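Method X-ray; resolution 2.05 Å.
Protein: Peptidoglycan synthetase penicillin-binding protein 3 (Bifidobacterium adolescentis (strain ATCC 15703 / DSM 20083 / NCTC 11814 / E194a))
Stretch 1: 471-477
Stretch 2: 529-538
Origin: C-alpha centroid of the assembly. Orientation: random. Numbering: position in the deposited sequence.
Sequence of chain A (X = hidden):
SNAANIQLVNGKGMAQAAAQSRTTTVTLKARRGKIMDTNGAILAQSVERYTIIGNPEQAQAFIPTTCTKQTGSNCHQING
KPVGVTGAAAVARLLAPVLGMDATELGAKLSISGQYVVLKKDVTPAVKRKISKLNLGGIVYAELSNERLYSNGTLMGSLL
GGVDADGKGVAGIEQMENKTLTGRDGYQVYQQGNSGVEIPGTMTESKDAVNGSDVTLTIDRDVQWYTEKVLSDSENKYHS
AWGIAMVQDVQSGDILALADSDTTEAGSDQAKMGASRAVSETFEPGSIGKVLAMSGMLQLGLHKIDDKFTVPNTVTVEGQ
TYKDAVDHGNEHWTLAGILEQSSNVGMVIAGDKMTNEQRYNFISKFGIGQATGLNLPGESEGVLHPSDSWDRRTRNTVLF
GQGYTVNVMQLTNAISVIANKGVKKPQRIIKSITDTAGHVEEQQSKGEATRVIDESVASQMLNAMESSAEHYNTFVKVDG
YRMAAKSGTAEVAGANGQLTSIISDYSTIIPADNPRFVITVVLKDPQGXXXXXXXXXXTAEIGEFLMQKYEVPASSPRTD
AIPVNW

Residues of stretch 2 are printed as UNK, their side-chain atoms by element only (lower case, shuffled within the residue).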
# COMPACT_ATOMS: atom_id res chain seq x y z
N HIS A 471 3.33 17.82 -27.29
CA HIS A 471 4.69 17.71 -27.83
C HIS A 471 5.05 16.25 -28.22
O HIS A 471 5.86 16.03 -29.12
CB HIS A 471 5.70 18.27 -26.82
CG HIS A 471 7.08 18.43 -27.37
ND1 HIS A 471 7.45 19.51 -28.14
CD2 HIS A 471 8.17 17.64 -27.26
CE1 HIS A 471 8.72 19.38 -28.48
NE2 HIS A 471 9.19 18.26 -27.96
N TYR A 472 4.43 15.28 -27.55
CA TYR A 472 4.68 13.85 -27.79
C TYR A 472 3.50 13.10 -28.41
O TYR A 472 3.45 11.87 -28.40
CB TYR A 472 5.11 13.15 -26.47
CG TYR A 472 6.39 13.76 -25.93
CD1 TYR A 472 7.54 13.77 -26.71
CD2 TYR A 472 6.44 14.37 -24.68
CE1 TYR A 472 8.71 14.32 -26.25
CE2 TYR A 472 7.61 14.93 -24.21
CZ TYR A 472 8.74 14.92 -25.01
OH TYR A 472 9.90 15.48 -24.57
N ASN A 473 2.55 13.83 -28.99
CA ASN A 473 1.33 13.17 -29.42
C ASN A 473 1.47 12.34 -30.69
O ASN A 473 0.51 11.71 -31.12
CB ASN A 473 0.12 14.15 -29.50
CG ASN A 473 0.24 15.15 -30.62
OD1 ASN A 473 1.19 15.13 -31.39
ND2 ASN A 473 -0.75 16.05 -30.73
N THR A 474 2.66 12.32 -31.29
CA THR A 474 2.91 11.41 -32.41
C THR A 474 3.02 9.96 -31.93
O THR A 474 2.83 9.03 -32.72
CB THR A 474 4.19 11.78 -33.22
OG1 THR A 474 5.27 11.95 -32.30
CG2 THR A 474 3.99 13.09 -34.01
N PHE A 475 3.32 9.76 -30.64
CA PHE A 475 3.45 8.40 -30.10
C PHE A 475 2.80 8.19 -28.72
O PHE A 475 2.78 7.06 -28.20
CB PHE A 475 4.92 7.93 -30.09
CG PHE A 475 5.80 8.68 -29.14
CD1 PHE A 475 6.28 9.96 -29.46
CD2 PHE A 475 6.15 8.13 -27.92
CE1 PHE A 475 7.09 10.65 -28.57
CE2 PHE A 475 6.95 8.82 -27.03
CZ PHE A 475 7.41 10.07 -27.34
N VAL A 476 2.26 9.25 -28.13
CA VAL A 476 1.56 9.11 -26.83
C VAL A 476 0.14 9.67 -27.00
O VAL A 476 -0.04 10.88 -27.15
CB VAL A 476 2.29 9.84 -25.67
CG1 VAL A 476 1.58 9.56 -24.31
CG2 VAL A 476 3.76 9.45 -25.60
N LYS A 477 -0.85 8.80 -27.01
CA LYS A 477 -2.21 9.17 -27.39
C LYS A 477 -3.20 8.33 -26.61
O LYS A 477 -2.99 7.14 -26.44
CB LYS A 477 -2.49 8.87 -28.87
CG LYS A 477 -1.94 9.84 -29.91
CD LYS A 477 -2.56 9.52 -31.29
CE LYS A 477 -1.78 10.14 -32.48
NZ LYS A 477 -0.38 9.57 -32.65
N UNK A 529 12.23 1.60 -29.38
CA UNK A 529 12.18 2.74 -30.29
C UNK A 529 11.89 4.05 -29.58
O UNK A 529 12.12 5.11 -30.17
o UNK A 529 9.86 2.39 -30.84
c UNK A 529 11.16 2.50 -31.40
N UNK A 530 11.40 3.99 -28.34
CA UNK A 530 11.03 5.21 -27.61
C UNK A 530 12.11 5.66 -26.64
O UNK A 530 12.02 6.76 -26.09
c UNK A 530 7.78 3.50 -27.58
c UNK A 530 8.34 5.29 -29.07
c UNK A 530 6.56 3.76 -29.68
c UNK A 530 7.34 4.88 -29.98
c UNK A 530 9.64 5.09 -26.93
c UNK A 530 8.56 4.62 -27.87
c UNK A 530 6.77 3.07 -28.47
N UNK A 531 13.12 4.83 -26.44
CA UNK A 531 14.25 5.21 -25.60
C UNK A 531 13.82 5.79 -24.27
O UNK A 531 13.01 5.21 -23.55
N UNK A 532 14.30 6.99 -23.95
CA UNK A 532 14.04 7.57 -22.65
C UNK A 532 12.64 8.13 -22.47
O UNK A 532 12.30 8.60 -21.38
N UNK A 533 11.81 8.05 -23.52
CA UNK A 533 10.41 8.48 -23.44
C UNK A 533 9.42 7.31 -23.34
O UNK A 533 8.21 7.48 -23.45
c UNK A 533 10.88 11.42 -25.81
c UNK A 533 10.06 9.36 -24.65
c UNK A 533 10.65 10.77 -24.48
c UNK A 533 9.73 11.63 -23.60
N UNK A 534 9.95 6.11 -23.12
CA UNK A 534 9.14 4.90 -23.08
C UNK A 534 8.02 4.96 -22.02
O UNK A 534 6.95 4.40 -22.21
c UNK A 534 9.20 2.38 -22.94
c UNK A 534 10.03 3.66 -22.87
o UNK A 534 11.00 3.60 -23.93
N UNK A 535 8.26 5.66 -20.91
CA UNK A 535 7.21 5.72 -19.89
C UNK A 535 5.92 6.39 -20.39
O UNK A 535 4.84 6.08 -19.90
c UNK A 535 7.71 6.38 -18.59
N UNK A 536 6.03 7.28 -21.37
CA UNK A 536 4.85 7.94 -21.94
C UNK A 536 3.76 7.02 -22.49
O UNK A 536 2.63 7.06 -22.03
N UNK A 537 4.08 6.20 -23.50
CA UNK A 537 3.07 5.29 -24.07
C UNK A 537 2.52 4.33 -23.00
O UNK A 537 1.37 3.93 -23.07
c UNK A 537 3.86 4.49 -25.11
c UNK A 537 5.35 6.16 -24.24
c UNK A 537 4.98 5.47 -25.54
N UNK A 538 3.34 3.98 -22.02
CA UNK A 538 2.88 3.11 -20.93
C UNK A 538 1.80 3.82 -20.11
O UNK A 538 0.80 3.20 -19.79
c UNK A 538 3.57 1.60 -18.95
c UNK A 538 4.07 2.59 -20.06
c UNK A 538 5.11 1.92 -20.96

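Position 529 carries one carbon followed by one oxygen, a short hydroxyl-bearing side chain that stays out of reach of stretch 1. It is Ser 529. Position 530 has seven side-chain carbons, one leading into a six-membered ring, with no heteroatom. The ring packs against Phe 475, and the absence of a hydroxyl oxygen separates phenylalanine from tyrosine: Phe 530. Phe 530 CD1 lies 3.8 Å from Phe 475 CD2. Its ring and that of Phe 475 are nearly parallel, planes at 14°, but slid apart with centroids separated by 5.3 Å, so they barely overlap.

Position 531 has no side-chain atoms, and its phi of 48° by itself favours glycine: Gly 531. Position 532 is also bare and touches nothing on stretch 1: Gly 532.

Position 533 has four carbons, forked at the second, and points toward stretch 1, where it packs on the Tyr 472 and Phe 475 rings. The fork beyond CB distinguishes leucine from isoleucine, so this is Leu 533. Its CD1 lies 3.6 Å from Tyr 472 CE1, while CD2 sits over the face of the Tyr 472 ring, 3.9 Å from the ring centroid, in a CH-pi contact. Its CB meets the edge of the neighbouring ring, 3.8 Å from Phe 475 CZ.

Position 534 has one carbon carrying an oxygen and a carbon, and points away from stretch 1: Thr 534. Its OG1 donates a 2.6 Å hydrogen bond to Gly 531 O, tying the turn together. Position 535 shows a single carbon, out of reach of stretch 1: Ala 535.

Position 536 has no side chain, and here the contact explains why little else would fit: an ideal CB would lie 3.0 Å from Val 476 CG2. It is Gly 536, whose backbone O approaches Val 476 CG1 at 3.5 Å. At position 537 three carbons close a ring onto the backbone nitrogen and pack on Phe 475 and Val 476, which defines Pro 537. Its CG lies 3.8 Å from Phe 475 CD2, near the plane of that ring, and its CD is 3.9 Å from Val 476 CG2. Position 538 has one carbon carrying two more and points away: Val 538.

The contact is built from apolar packing, with no hydrogen bond between the stretches. Phe 475 is its hub, meeting Phe 530, Leu 533 and Pro 537, while Tyr 472 offers a face to Leu 533. The rule to read is shape matching: a forked leucine against two aromatic rings, and a bare glycine where the valine comes close.

Stretch 2 529-538: SFGGLTAGPV
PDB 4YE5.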